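MHC I-like leukocyte 2 long form (Mus musculus, PDB 6A97) binds heparan sulfate proteoglycans on the fibroblast surface and belongs to the MHC class I family, held to the membrane by a GPI anchor. Local coordinates at residues A[28-33]-A[110-115]; A[220-225]-A[259-264]; A[203-208]-A[278-283]; A[211-216]-A[265-270]. One frame throughout, in Å; residues are numbered along the deposited sequence.

Interaction 1. Residues A[28-33]-A[110-115]; sequences NVRAHS and LHTLQA
Arg30 and Gln114 stand abreast on one face of a sheet, with Val29 and Ala115 abreast on the other, where two antiparallel strands meet. Arg30 sends CG anti to its backbone N (chi1 170°), and its CD comes to 4.2 Å from CG of Gln114. The same CD lies 4.2 Å from CG2 of Thr112, the two side chains meeting at a slant, and beyond CD the arginine chain bends. Gln114 runs extended past CG, and its NE2 is hydrogen-bonded to the backbone of another protein's chain, which also packs aromatic side chains on Asn28, Arg30 and Gln114. On the opposite face the touch is shorter-limbed: CB of Val29 is 4.1 Å from CB of Ala115; Ala115 also packs on Met97, in the short link between helices 75-96 and 98-104. This is the middle of the MHC class I platform, where the first strand of the alpha-1 half joins the first strand of the alpha-2 half, making one continuous eight-stranded floor. Val29 and Ala115 form a hydrogen-bonded pair, with Val29 N giving to Ala115 O at 2.8 Å and Ala115 N returning a bond of the same kind to Val29 O. Arg30 and Gln114 are the non-hydrogen-bonded pair. Ala31 N reaches Leu113 O at 3.1 Å, and CB of Ala31 is 4.5 Å from CB of Leu113. Past this point the strands part, and a water bridges them, donating to Ala31 O and His111 O while accepting from Leu113 N.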
loop_
_atom_site.group_PDB
_atom_site.type_symbol
_atom_site.label_atom_id
_atom_site.label_comp_id
_atom_site.label_asym_id
_atom_site.label_seq_id
_atom_site.Cartn_x
_atom_site.Cartn_y
_atom_site.Cartn_z
ATOM N N ASN A 28 9.894 -24.922 4.110
ATOM C CA ASN A 28 9.032 -25.032 5.279
ATOM C C ASN A 28 8.776 -26.503 5.576
ATOM O O ASN A 28 8.111 -27.198 4.803
ATOM C CB ASN A 28 7.720 -24.276 5.068
ATOM C CG ASN A 28 7.853 -22.794 5.379
ATOM O OD1 ASN A 28 8.951 -22.299 5.609
ATOM N ND2 ASN A 28 6.734 -22.084 5.388
ATOM N N VAL A 29 9.326 -26.977 6.689
ATOM C CA VAL A 29 9.273 -28.391 7.036
ATOM C C VAL A 29 8.416 -28.603 8.271
ATOM O O VAL A 29 8.498 -27.838 9.237
ATOM C CB VAL A 29 10.688 -28.964 7.299
ATOM C CG1 VAL A 29 10.625 -30.447 7.615
ATOM C CG2 VAL A 29 11.604 -28.709 6.112
ATOM N N ARG A 30 7.591 -29.642 8.252
ATOM C CA ARG A 30 6.808 -29.982 9.431
ATOM C C ARG A 30 6.659 -31.492 9.587
ATOM O O ARG A 30 6.381 -32.191 8.617
ATOM C CB ARG A 30 5.432 -29.323 9.361
ATOM C CG ARG A 30 4.468 -29.818 10.415
ATOM C CD ARG A 30 3.254 -28.922 10.505
ATOM N NE ARG A 30 2.524 -28.870 9.244
ATOM C CZ ARG A 30 1.474 -29.635 8.958
ATOM N NH1 ARG A 30 1.026 -30.511 9.850
ATOM N NH2 ARG A 30 0.863 -29.513 7.784
ATOM N N ALA A 31 6.846 -31.988 10.807
ATOM C CA ALA A 31 6.577 -33.391 11.116
ATOM C C ALA A 31 5.093 -33.605 11.373
ATOM O O ALA A 31 4.466 -32.844 12.116
ATOM C CB ALA A 31 7.389 -33.841 12.320
ATOM N N HIS A 32 4.534 -34.650 10.769
ATOM C CA HIS A 32 3.115 -34.942 10.922
ATOM C C HIS A 32 2.807 -35.443 12.326
ATOM O O HIS A 32 1.862 -34.984 12.967
ATOM C CB HIS A 32 2.660 -35.967 9.885
ATOM C CG HIS A 32 2.533 -35.405 8.505
ATOM N ND1 HIS A 32 1.577 -34.471 8.167
ATOM C CD2 HIS A 32 3.242 -35.644 7.377
ATOM C CE1 HIS A 32 1.703 -34.161 6.889
ATOM N NE2 HIS A 32 2.704 -34.860 6.386
ATOM N N SER A 33 3.611 -36.392 12.793
ATOM C CA SER A 33 3.508 -36.897 14.157
ATOM C C SER A 33 4.866 -37.428 14.595
ATOM O O SER A 33 5.556 -38.096 13.828
ATOM C CB SER A 33 2.447 -37.990 14.264
ATOM O OG SER A 33 2.941 -39.225 13.785
ATOM N N LEU A 110 0.379 -34.897 22.065
ATOM C CA LEU A 110 0.513 -34.464 20.678
ATOM C C LEU A 110 1.235 -33.122 20.594
ATOM O O LEU A 110 0.793 -32.134 21.181
ATOM C CB LEU A 110 -0.867 -34.371 20.019
ATOM C CG LEU A 110 -0.979 -34.508 18.496
ATOM C CD1 LEU A 110 -2.414 -34.839 18.114
ATOM C CD2 LEU A 110 -0.516 -33.247 17.774
ATOM N N HIS A 111 2.344 -33.089 19.862
ATOM C CA HIS A 111 3.126 -31.865 19.720
ATOM C C HIS A 111 3.504 -31.603 18.269
ATOM O O HIS A 111 3.441 -32.502 17.431
ATOM C CB HIS A 111 4.379 -31.934 20.589
ATOM C CG HIS A 111 4.086 -32.146 22.039
ATOM N ND1 HIS A 111 3.869 -31.103 22.912
ATOM C CD2 HIS A 111 3.964 -33.281 22.768
ATOM C CE1 HIS A 111 3.629 -31.587 24.119
ATOM N NE2 HIS A 111 3.682 -32.904 24.058
ATOM N N THR A 112 3.901 -30.366 17.982
ATOM C CA THR A 112 4.176 -29.939 16.614
ATOM C C THR A 112 5.604 -29.438 16.434
ATOM O O THR A 112 5.994 -28.432 17.028
ATOM C CB THR A 112 3.211 -28.814 16.176
ATOM O OG1 THR A 112 1.866 -29.170 16.520
ATOM C CG2 THR A 112 3.313 -28.568 14.674
ATOM N N LEU A 113 6.377 -30.128 15.601
ATOM C CA LEU A 113 7.733 -29.692 15.274
ATOM C C LEU A 113 7.791 -29.110 13.869
ATOM O O LEU A 113 7.389 -29.761 12.902
ATOM C CB LEU A 113 8.723 -30.852 15.395
ATOM C CG LEU A 113 10.185 -30.505 15.113
ATOM C CD1 LEU A 113 10.738 -29.542 16.180
ATOM C CD2 LEU A 113 11.026 -31.768 15.025
ATOM N N GLN A 114 8.296 -27.881 13.767
ATOM C CA GLN A 114 8.401 -27.185 12.487
ATOM C C GLN A 114 9.807 -26.668 12.265
ATOM O O GLN A 114 10.545 -26.411 13.217
ATOM C CB GLN A 114 7.422 -26.009 12.415
ATOM C CG GLN A 114 5.949 -26.390 12.504
ATOM C CD GLN A 114 5.064 -25.186 12.803
ATOM O OE1 GLN A 114 4.712 -24.937 13.955
ATOM N NE2 GLN A 114 4.713 -24.427 11.766
ATOM N N ALA A 115 10.171 -26.490 11.004
ATOM C CA ALA A 115 11.433 -25.860 10.674
ATOM C C ALA A 115 11.248 -24.949 9.477
ATOM O O ALA A 115 10.506 -25.270 8.556
ATOM C CB ALA A 115 12.508 -26.909 10.387
HETATM O O HOH W 1 5.018 -32.544 14.814
#

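Interaction 2. Residues A[220-225]-A[259-264]; sequences TCRAFN and TYQARV
Gln261 places CG between its backbone N and carbonyl carbon (chi1 64°), while Arg222 keeps CG beside its backbone N and bends at chi3 (71°), which swings NE; the two chains run side by side, pointing the same way. NH2 of Arg222 gives a nearly straight bond to OE1 of Gln261 at 2.7 Å, meeting a lone pair in the amide plane, with OE1 lying in the guanidinium plane. The two planes are 35° apart. A water donates to the same OE1 and to Ala262 O and accepts from Arg222 NE, so two bonds grip the amide oxygen. CZ of Phe224 sits 3.2 Å above the guanidinium plane of Arg222, over its centre. Beneath, the antiparallel strands of the immunoglobulin C1-set sheet pair Cys221 with Val264 and Ala223 with Ala262, each through two backbone bonds, such as Cys221 N to Val264 O at 2.9 Å. The cysteine face looks into the sandwich, where Cys221 is joined to Cys278. NH2 of Arg222 and NE2 of Gln261 also bond the backbone of another protein's chain, and NE2 bonds Ser255 OG. Bonds at OE1 and NE2 probably limit rotation of the amide, and the in-plane bond and covering ring would steady the guanidinium.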
loop_
_atom_site.group_PDB
_atom_site.type_symbol
_atom_site.label_atom_id
_atom_site.label_comp_id
_atom_site.label_asym_id
_atom_site.label_seq_id
_atom_site.Cartn_x
_atom_site.Cartn_y
_atom_site.Cartn_z
ATOM N N THR A 220 -16.140 -0.730 -0.911
ATOM C CA THR A 220 -15.120 -1.768 -0.909
ATOM C C THR A 220 -14.281 -1.719 -2.174
ATOM O O THR A 220 -14.800 -1.794 -3.289
ATOM C CB THR A 220 -15.736 -3.163 -0.763
ATOM O OG1 THR A 220 -16.473 -3.223 0.463
ATOM C CG2 THR A 220 -14.646 -4.233 -0.758
ATOM N N CYS A 221 -12.976 -1.581 -1.986
ATOM C CA CYS A 221 -12.039 -1.589 -3.090
ATOM C C CYS A 221 -11.304 -2.924 -3.146
ATOM O O CYS A 221 -10.723 -3.353 -2.150
ATOM C CB CYS A 221 -11.043 -0.442 -2.949
ATOM S SG CYS A 221 -9.795 -0.404 -4.230
ATOM N N ARG A 222 -11.339 -3.581 -4.303
ATOM C CA ARG A 222 -10.620 -4.839 -4.488
ATOM C C ARG A 222 -9.633 -4.749 -5.640
ATOM O O ARG A 222 -9.957 -4.228 -6.706
ATOM C CB ARG A 222 -11.588 -5.993 -4.740
ATOM C CG ARG A 222 -12.526 -6.289 -3.580
ATOM C CD ARG A 222 -13.504 -7.398 -3.951
ATOM N NE ARG A 222 -12.830 -8.691 -4.048
ATOM C CZ ARG A 222 -13.428 -9.829 -4.395
ATOM N NH1 ARG A 222 -14.724 -9.843 -4.693
ATOM N NH2 ARG A 222 -12.726 -10.954 -4.447
ATOM N N ALA A 223 -8.427 -5.258 -5.418
ATOM C CA ALA A 223 -7.426 -5.339 -6.472
ATOM C C ALA A 223 -7.226 -6.797 -6.858
ATOM O O ALA A 223 -7.010 -7.635 -5.994
ATOM C CB ALA A 223 -6.114 -4.716 -6.019
ATOM N N PHE A 224 -7.313 -7.096 -8.152
ATOM C CA PHE A 224 -7.152 -8.458 -8.651
ATOM C C PHE A 224 -5.910 -8.589 -9.518
ATOM O O PHE A 224 -5.353 -7.592 -9.984
ATOM C CB PHE A 224 -8.370 -8.893 -9.473
ATOM C CG PHE A 224 -9.655 -8.928 -8.700
ATOM C CD1 PHE A 224 -10.424 -7.784 -8.563
ATOM C CD2 PHE A 224 -10.105 -10.106 -8.127
ATOM C CE1 PHE A 224 -11.616 -7.812 -7.862
ATOM C CE2 PHE A 224 -11.295 -10.142 -7.418
ATOM C CZ PHE A 224 -12.051 -8.992 -7.289
ATOM N N ASN A 225 -5.497 -9.833 -9.738
ATOM C CA ASN A 225 -4.480 -10.163 -10.728
ATOM C C ASN A 225 -3.131 -9.565 -10.390
ATOM O O ASN A 225 -2.424 -9.075 -11.269
ATOM C CB ASN A 225 -4.917 -9.697 -12.121
ATOM C CG ASN A 225 -4.364 -10.574 -13.227
ATOM O OD1 ASN A 225 -4.340 -11.798 -13.105
ATOM N ND2 ASN A 225 -3.918 -9.952 -14.314
ATOM N N THR A 259 -2.192 -16.093 -8.781
ATOM C CA THR A 259 -2.179 -14.638 -8.640
ATOM C C THR A 259 -2.790 -14.222 -7.308
ATOM O O THR A 259 -3.412 -15.026 -6.611
ATOM C CB THR A 259 -2.931 -13.931 -9.787
ATOM O OG1 THR A 259 -4.344 -14.147 -9.657
ATOM C CG2 THR A 259 -2.454 -14.446 -11.141
ATOM N N TYR A 260 -2.624 -12.954 -6.956
ATOM C CA TYR A 260 -3.041 -12.498 -5.641
ATOM C C TYR A 260 -4.010 -11.332 -5.713
ATOM O O TYR A 260 -4.120 -10.656 -6.732
ATOM C CB TYR A 260 -1.804 -12.143 -4.819
ATOM C CG TYR A 260 -0.918 -13.351 -4.683
ATOM C CD1 TYR A 260 -1.147 -14.285 -3.682
ATOM C CD2 TYR A 260 0.103 -13.597 -5.593
ATOM C CE1 TYR A 260 -0.365 -15.416 -3.570
ATOM C CE2 TYR A 260 0.892 -14.729 -5.488
ATOM C CZ TYR A 260 0.650 -15.634 -4.475
ATOM O OH TYR A 260 1.424 -16.766 -4.354
ATOM N N GLN A 261 -4.735 -11.119 -4.625
ATOM C CA GLN A 261 -5.681 -10.025 -4.580
ATOM C C GLN A 261 -5.679 -9.382 -3.203
ATOM O O GLN A 261 -5.094 -9.915 -2.255
ATOM C CB GLN A 261 -7.083 -10.505 -4.960
ATOM C CG GLN A 261 -7.706 -11.507 -4.017
ATOM C CD GLN A 261 -9.107 -11.886 -4.456
ATOM O OE1 GLN A 261 -10.098 -11.323 -3.981
ATOM N NE2 GLN A 261 -9.198 -12.833 -5.387
ATOM N N ALA A 262 -6.322 -8.223 -3.109
ATOM C CA ALA A 262 -6.347 -7.457 -1.868
ATOM C C ALA A 262 -7.664 -6.702 -1.727
ATOM O O ALA A 262 -8.423 -6.567 -2.689
ATOM C CB ALA A 262 -5.170 -6.497 -1.814
ATOM N N ARG A 263 -7.932 -6.205 -0.526
ATOM C CA ARG A 263 -9.227 -5.602 -0.237
ATOM C C ARG A 263 -9.119 -4.583 0.895
ATOM O O ARG A 263 -8.432 -4.822 1.888
ATOM C CB ARG A 263 -10.237 -6.698 0.117
ATOM C CG ARG A 263 -11.484 -6.229 0.840
ATOM C CD ARG A 263 -12.400 -7.407 1.146
ATOM N NE ARG A 263 -11.734 -8.414 1.969
ATOM C CZ ARG A 263 -12.169 -9.661 2.130
ATOM N NH1 ARG A 263 -13.272 -10.071 1.518
ATOM N NH2 ARG A 263 -11.497 -10.503 2.902
ATOM N N VAL A 264 -9.767 -3.432 0.722
ATOM C CA VAL A 264 -9.883 -2.429 1.784
ATOM C C VAL A 264 -11.265 -1.804 1.722
ATOM O O VAL A 264 -11.724 -1.404 0.649
ATOM C CB VAL A 264 -8.819 -1.306 1.674
ATOM C CG1 VAL A 264 -8.941 -0.349 2.847
ATOM C CG2 VAL A 264 -7.421 -1.876 1.637
HETATM O O HOH W 2 -10.147 -8.794 -2.717
HETATM O O HOH W 3 -6.279 -12.313 -8.767
#

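Interaction 3. Residues A[203-208]-A[278-283]; sequences PMVTVT and CNLRHG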
loop_
_atom_site.group_PDB
_atom_site.type_symbol
_atom_site.label_atom_id
_atom_site.label_comp_id
_atom_site.label_asym_id
_atom_site.label_seq_id
_atom_site.Cartn_x
_atom_site.Cartn_y
_atom_site.Cartn_z
ATOM N N PRO A 203 -2.649 -5.571 -13.280
ATOM C CA PRO A 203 -3.595 -5.609 -12.159
ATOM C C PRO A 203 -4.885 -4.884 -12.519
ATOM O O PRO A 203 -4.890 -4.076 -13.446
ATOM C CB PRO A 203 -2.857 -4.868 -11.035
ATOM C CG PRO A 203 -1.427 -4.806 -11.465
ATOM C CD PRO A 203 -1.441 -4.793 -12.960
ATOM N N MET A 204 -5.963 -5.165 -11.800
ATOM C CA MET A 204 -7.203 -4.434 -11.999
ATOM C C MET A 204 -7.837 -4.093 -10.655
ATOM O O MET A 204 -7.590 -4.761 -9.652
ATOM C CB MET A 204 -8.180 -5.237 -12.857
ATOM C CG MET A 204 -8.801 -6.421 -12.151
ATOM S SD MET A 204 -10.123 -7.173 -13.118
ATOM C CE MET A 204 -11.385 -5.907 -13.006
ATOM N N VAL A 205 -8.654 -3.048 -10.644
ATOM C CA VAL A 205 -9.316 -2.608 -9.425
ATOM C C VAL A 205 -10.816 -2.514 -9.648
ATOM O O VAL A 205 -11.259 -2.062 -10.700
ATOM C CB VAL A 205 -8.780 -1.239 -8.959
ATOM C CG1 VAL A 205 -9.582 -0.715 -7.777
ATOM C CG2 VAL A 205 -7.311 -1.340 -8.605
ATOM N N THR A 206 -11.594 -2.966 -8.670
ATOM C CA THR A 206 -13.031 -2.741 -8.682
ATOM C C THR A 206 -13.454 -2.001 -7.415
ATOM O O THR A 206 -12.819 -2.128 -6.367
ATOM C CB THR A 206 -13.826 -4.055 -8.776
ATOM O OG1 THR A 206 -13.628 -4.818 -7.579
ATOM C CG2 THR A 206 -13.393 -4.870 -9.991
ATOM N N VAL A 207 -14.528 -1.230 -7.520
ATOM C CA VAL A 207 -15.114 -0.574 -6.360
ATOM C C VAL A 207 -16.589 -0.921 -6.282
ATOM O O VAL A 207 -17.327 -0.720 -7.244
ATOM C CB VAL A 207 -14.951 0.957 -6.423
ATOM C CG1 VAL A 207 -15.721 1.623 -5.291
ATOM C CG2 VAL A 207 -13.477 1.340 -6.384
ATOM N N THR A 208 -17.020 -1.454 -5.144
ATOM C CA THR A 208 -18.432 -1.752 -4.944
ATOM C C THR A 208 -18.984 -0.971 -3.759
ATOM O O THR A 208 -18.243 -0.594 -2.850
ATOM C CB THR A 208 -18.672 -3.255 -4.716
ATOM O OG1 THR A 208 -17.987 -3.677 -3.530
ATOM C CG2 THR A 208 -18.173 -4.062 -5.906
ATOM N N CYS A 278 -10.176 5.026 -4.759
ATOM C CA CYS A 278 -9.237 3.994 -4.330
ATOM C C CYS A 278 -8.026 3.950 -5.250
ATOM O O CYS A 278 -8.170 3.913 -6.467
ATOM C CB CYS A 278 -9.913 2.622 -4.303
ATOM S SG CYS A 278 -8.840 1.308 -3.686
ATOM N N ASN A 279 -6.832 3.938 -4.670
ATOM C CA ASN A 279 -5.611 3.937 -5.467
ATOM C C ASN A 279 -4.751 2.713 -5.175
ATOM O O ASN A 279 -4.310 2.499 -4.040
ATOM C CB ASN A 279 -4.816 5.221 -5.216
ATOM C CG ASN A 279 -3.586 5.337 -6.101
ATOM O OD1 ASN A 279 -2.631 6.043 -5.761
ATOM N ND2 ASN A 279 -3.601 4.650 -7.243
ATOM N N LEU A 280 -4.522 1.908 -6.206
ATOM C CA LEU A 280 -3.673 0.730 -6.086
ATOM C C LEU A 280 -2.261 1.000 -6.582
ATOM O O LEU A 280 -2.072 1.558 -7.663
ATOM C CB LEU A 280 -4.264 -0.449 -6.870
ATOM C CG LEU A 280 -3.295 -1.621 -7.081
ATOM C CD1 LEU A 280 -3.099 -2.419 -5.795
ATOM C CD2 LEU A 280 -3.750 -2.529 -8.234
ATOM N N ARG A 281 -1.274 0.613 -5.780
ATOM C CA ARG A 281 0.106 0.548 -6.243
ATOM C C ARG A 281 0.558 -0.910 -6.260
ATOM O O ARG A 281 0.475 -1.607 -5.248
ATOM C CB ARG A 281 1.030 1.382 -5.352
ATOM C CG ARG A 281 2.503 1.024 -5.473
ATOM C CD ARG A 281 3.113 1.586 -6.747
ATOM N NE ARG A 281 4.486 1.124 -6.958
ATOM C CZ ARG A 281 5.558 1.655 -6.376
ATOM N NH1 ARG A 281 5.430 2.669 -5.533
ATOM N NH2 ARG A 281 6.765 1.168 -6.637
ATOM N N HIS A 282 1.016 -1.377 -7.415
ATOM C CA HIS A 282 1.543 -2.734 -7.526
ATOM C C HIS A 282 2.613 -2.789 -8.595
ATOM O O HIS A 282 2.329 -2.585 -9.775
ATOM C CB HIS A 282 0.436 -3.739 -7.851
ATOM C CG HIS A 282 0.947 -5.121 -8.129
ATOM N ND1 HIS A 282 1.611 -5.872 -7.183
ATOM C CD2 HIS A 282 0.906 -5.880 -9.250
ATOM C CE1 HIS A 282 1.950 -7.038 -7.708
ATOM N NE2 HIS A 282 1.534 -7.067 -8.960
ATOM N N GLY A 283 3.842 -3.068 -8.178
ATOM C CA GLY A 283 4.967 -3.075 -9.090
ATOM C C GLY A 283 5.149 -1.697 -9.689
ATOM O O GLY A 283 5.299 -0.712 -8.967
#
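Leu280 reaches across the middle of the immunoglobulin sandwich towards Val205 and Pro203. Its CB lies 3.6 Å from CG2 of Val205, the closest touch between these two residues. CG stands anti to the backbone N (chi1 166°) and is a little further off, 4.3 Å from the same valine methyl. At the tip, CD2 settles between two partners, 3.8 Å from CB of Pro203 and just as far from CG2 of Val205. The valine and leucine side chains slide past each other in opposite directions, so that the valine methyl lies alongside CB and CD2 of the leucine. To one side, CG of Pro203 approaches the ring of His282 at its edge, close to the ring plane, 3.4 Å from CD2. To the other, CG2 of Val207 is 4.3 Å from CB of Cys278, whose sulfur is bonded to Cys221. Nearest CA atoms across the contact are more than 7 Å apart, as befits two strands of opposite sheets that meet through side chains. Leu233 packs on both Leu280 and Cys278 from strand 231-237. The contact between the segments is made by carbon atoms alone, while the buried imidazole of His282 finds its polar partners elsewhere: ND1 bonds Glu230 O and NE2 bonds Tyr227 N. Because a carbonyl can only accept and a backbone N-H only donate, this pattern is consistent with a neutral ring protonated on ND1.

Interaction 4. Residues A[211-216]-A[265-270]; sequences NYPVGR and SIRVLP. With SO4 (sulfate ion), chain E.
The loop joining the first two strands of the immunoglobulin-like domain packs here against the outgoing end of strand 260-268, with Arg216 lying alongside Leu269. The loop contains a type I beta turn from Pro213 to Arg216, closed by Arg216 N to Pro213 O at 2.8 Å and entered through a cis peptide bond before Pro213. Arg216 bends at chi2 (-75°), turning CD towards Val268 O, 3.7 Å away. CD2 of Leu269 lies over one guanidinium face, 3.6 Å from NH1 of Arg216. That NH1 donates to Gly215 O at 3.2 Å from well above the carbonyl plane, and NH2 makes a salt bridge with Asp59 of the second subunit. CD of Pro270 presses against the same Gly215 O at 3.3 Å. CD of Pro213 is 4.3 Å from CG of Arg267, whose backbone N bonds O1 of a sulfate at 3.0 Å. This ion, probably from the crystallisation liquor, is also bound by Thr63, Glu62 and Arg61 of the second subunit. Strand 260-268 continues the sheet by backbone bonds between Ile266 and Leu219 and between Val268 and Val217, and both side chains pack on Phe276 of strand 276-282 in the facing sheet.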
loop_
_atom_site.group_PDB
_atom_site.type_symbol
_atom_site.label_atom_id
_atom_site.label_comp_id
_atom_site.label_asym_id
_atom_site.label_seq_id
_atom_site.Cartn_x
_atom_site.Cartn_y
_atom_site.Cartn_z
ATOM N N ASN A 211 -25.337 -0.438 0.916
ATOM C CA ASN A 211 -26.037 0.325 1.943
ATOM C C ASN A 211 -26.020 -0.418 3.275
ATOM O O ASN A 211 -27.024 -0.986 3.697
ATOM C CB ASN A 211 -27.474 0.614 1.509
ATOM C CG ASN A 211 -27.540 1.524 0.298
ATOM O OD1 ASN A 211 -26.768 2.474 0.181
ATOM N ND2 ASN A 211 -28.465 1.238 -0.610
ATOM N N TYR A 212 -24.864 -0.405 3.931
ATOM C CA TYR A 212 -24.656 -1.152 5.163
ATOM C C TYR A 212 -23.441 -0.604 5.907
ATOM O O TYR A 212 -22.427 -0.288 5.284
ATOM C CB TYR A 212 -24.470 -2.642 4.862
ATOM C CG TYR A 212 -24.336 -3.520 6.089
ATOM C CD1 TYR A 212 -23.089 -3.806 6.632
ATOM C CD2 TYR A 212 -25.459 -4.067 6.700
ATOM C CE1 TYR A 212 -22.963 -4.609 7.754
ATOM C CE2 TYR A 212 -25.345 -4.872 7.822
ATOM C CZ TYR A 212 -24.095 -5.139 8.344
ATOM O OH TYR A 212 -23.974 -5.938 9.458
ATOM N N PRO A 213 -23.540 -0.475 7.241
ATOM C CA PRO A 213 -24.744 -0.710 8.050
ATOM C C PRO A 213 -25.806 0.385 7.909
ATOM O O PRO A 213 -25.712 1.216 7.005
ATOM C CB PRO A 213 -24.202 -0.763 9.483
ATOM C CG PRO A 213 -22.908 -0.032 9.434
ATOM C CD PRO A 213 -22.341 -0.289 8.076
ATOM N N VAL A 214 -26.780 0.372 8.818
ATOM C CA VAL A 214 -28.043 1.113 8.701
ATOM C C VAL A 214 -27.982 2.486 8.023
ATOM O O VAL A 214 -28.644 2.710 7.009
ATOM C CB VAL A 214 -28.680 1.307 10.096
ATOM C CG1 VAL A 214 -29.955 2.131 9.990
ATOM C CG2 VAL A 214 -28.962 -0.043 10.744
ATOM N N GLY A 215 -27.203 3.406 8.577
ATOM C CA GLY A 215 -27.147 4.753 8.035
ATOM C C GLY A 215 -25.869 5.038 7.270
ATOM O O GLY A 215 -25.449 6.188 7.150
ATOM N N ARG A 216 -25.245 3.986 6.749
ATOM C CA ARG A 216 -23.956 4.124 6.086
ATOM C C ARG A 216 -23.920 3.463 4.716
ATOM O O ARG A 216 -24.805 2.687 4.354
ATOM C CB ARG A 216 -22.846 3.522 6.952
ATOM C CG ARG A 216 -22.779 4.061 8.364
ATOM C CD ARG A 216 -22.179 5.451 8.400
ATOM N NE ARG A 216 -21.987 5.903 9.773
ATOM C CZ ARG A 216 -22.910 6.538 10.487
ATOM N NH1 ARG A 216 -24.098 6.808 9.957
ATOM N NH2 ARG A 216 -22.642 6.905 11.733
ATOM N N SER A 265 -11.932 -1.727 2.868
ATOM C CA SER A 265 -13.251 -1.113 2.936
ATOM C C SER A 265 -13.276 0.078 3.885
ATOM O O SER A 265 -12.474 0.158 4.813
ATOM C CB SER A 265 -14.298 -2.140 3.372
ATOM O OG SER A 265 -14.493 -3.114 2.363
ATOM N N ILE A 266 -14.200 1.005 3.630
ATOM C CA ILE A 266 -14.472 2.124 4.526
ATOM C C ILE A 266 -15.971 2.357 4.590
ATOM O O ILE A 266 -16.710 1.919 3.706
ATOM C CB ILE A 266 -13.789 3.433 4.070
ATOM C CG1 ILE A 266 -14.206 3.778 2.638
ATOM C CG2 ILE A 266 -12.267 3.320 4.179
ATOM C CD1 ILE A 266 -13.665 5.103 2.141
ATOM N N ARG A 267 -16.419 3.047 5.633
ATOM C CA ARG A 267 -17.822 3.414 5.747
ATOM C C ARG A 267 -17.966 4.920 5.632
ATOM O O ARG A 267 -17.257 5.676 6.295
ATOM C CB ARG A 267 -18.413 2.913 7.066
ATOM C CG ARG A 267 -18.539 1.402 7.124
ATOM C CD ARG A 267 -18.024 0.855 8.436
ATOM N NE ARG A 267 -17.241 -0.359 8.229
ATOM C CZ ARG A 267 -15.957 -0.366 7.883
ATOM N NH1 ARG A 267 -15.310 0.776 7.706
ATOM N NH2 ARG A 267 -15.321 -1.514 7.714
ATOM N N VAL A 268 -18.873 5.352 4.762
ATOM C CA VAL A 268 -19.124 6.768 4.564
ATOM C C VAL A 268 -20.611 7.012 4.687
ATOM O O VAL A 268 -21.392 6.064 4.786
ATOM C CB VAL A 268 -18.623 7.253 3.190
ATOM C CG1 VAL A 268 -17.181 6.837 2.986
ATOM C CG2 VAL A 268 -19.500 6.701 2.071
ATOM N N LEU A 269 -20.999 8.282 4.691
ATOM C CA LEU A 269 -22.404 8.654 4.743
ATOM C C LEU A 269 -23.012 8.641 3.343
ATOM O O LEU A 269 -22.315 8.908 2.363
ATOM C CB LEU A 269 -22.567 10.034 5.383
ATOM C CG LEU A 269 -21.947 10.201 6.770
ATOM C CD1 LEU A 269 -22.070 11.641 7.239
ATOM C CD2 LEU A 269 -22.595 9.246 7.766
ATOM N N PRO A 270 -24.312 8.319 3.245
ATOM C CA PRO A 270 -25.024 8.300 1.962
ATOM C C PRO A 270 -24.850 9.600 1.179
ATOM O O PRO A 270 -25.073 10.681 1.723
ATOM C CB PRO A 270 -26.485 8.105 2.378
ATOM C CG PRO A 270 -26.407 7.368 3.669
ATOM C CD PRO A 270 -25.172 7.884 4.361
HETATM S S SO4 E . -14.262 3.114 8.942
HETATM O O1 SO4 E . -14.211 3.533 7.545
HETATM O O2 SO4 E . -13.736 4.178 9.790
HETATM O O3 SO4 E . -13.452 1.916 9.132
HETATM O O4 SO4 E . -15.644 2.831 9.302
#

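From the N terminus, interaction 1 comes first: it closes a long loop holding the remaining strands and the helices of the alpha-1 half, joins the two halves of the platform, and ends before the other three begin. Those lie in the immunoglobulin-like domain, one inside another. Interaction 3 forms the outermost loop, joining the two sheets across the core; interaction 4 closes within it at one end of the sandwich, and interaction 2 lies innermost, pairing neighbouring strands. None crosses. Interactions 2 and 3 are bonded directly by the Cys221-Cys278 disulfide, and interactions 2 and 4 share strand 260-268 and meet at Thr220 and Ser265. Interaction 1 lies about 32 Å from interaction 2, centre to centre.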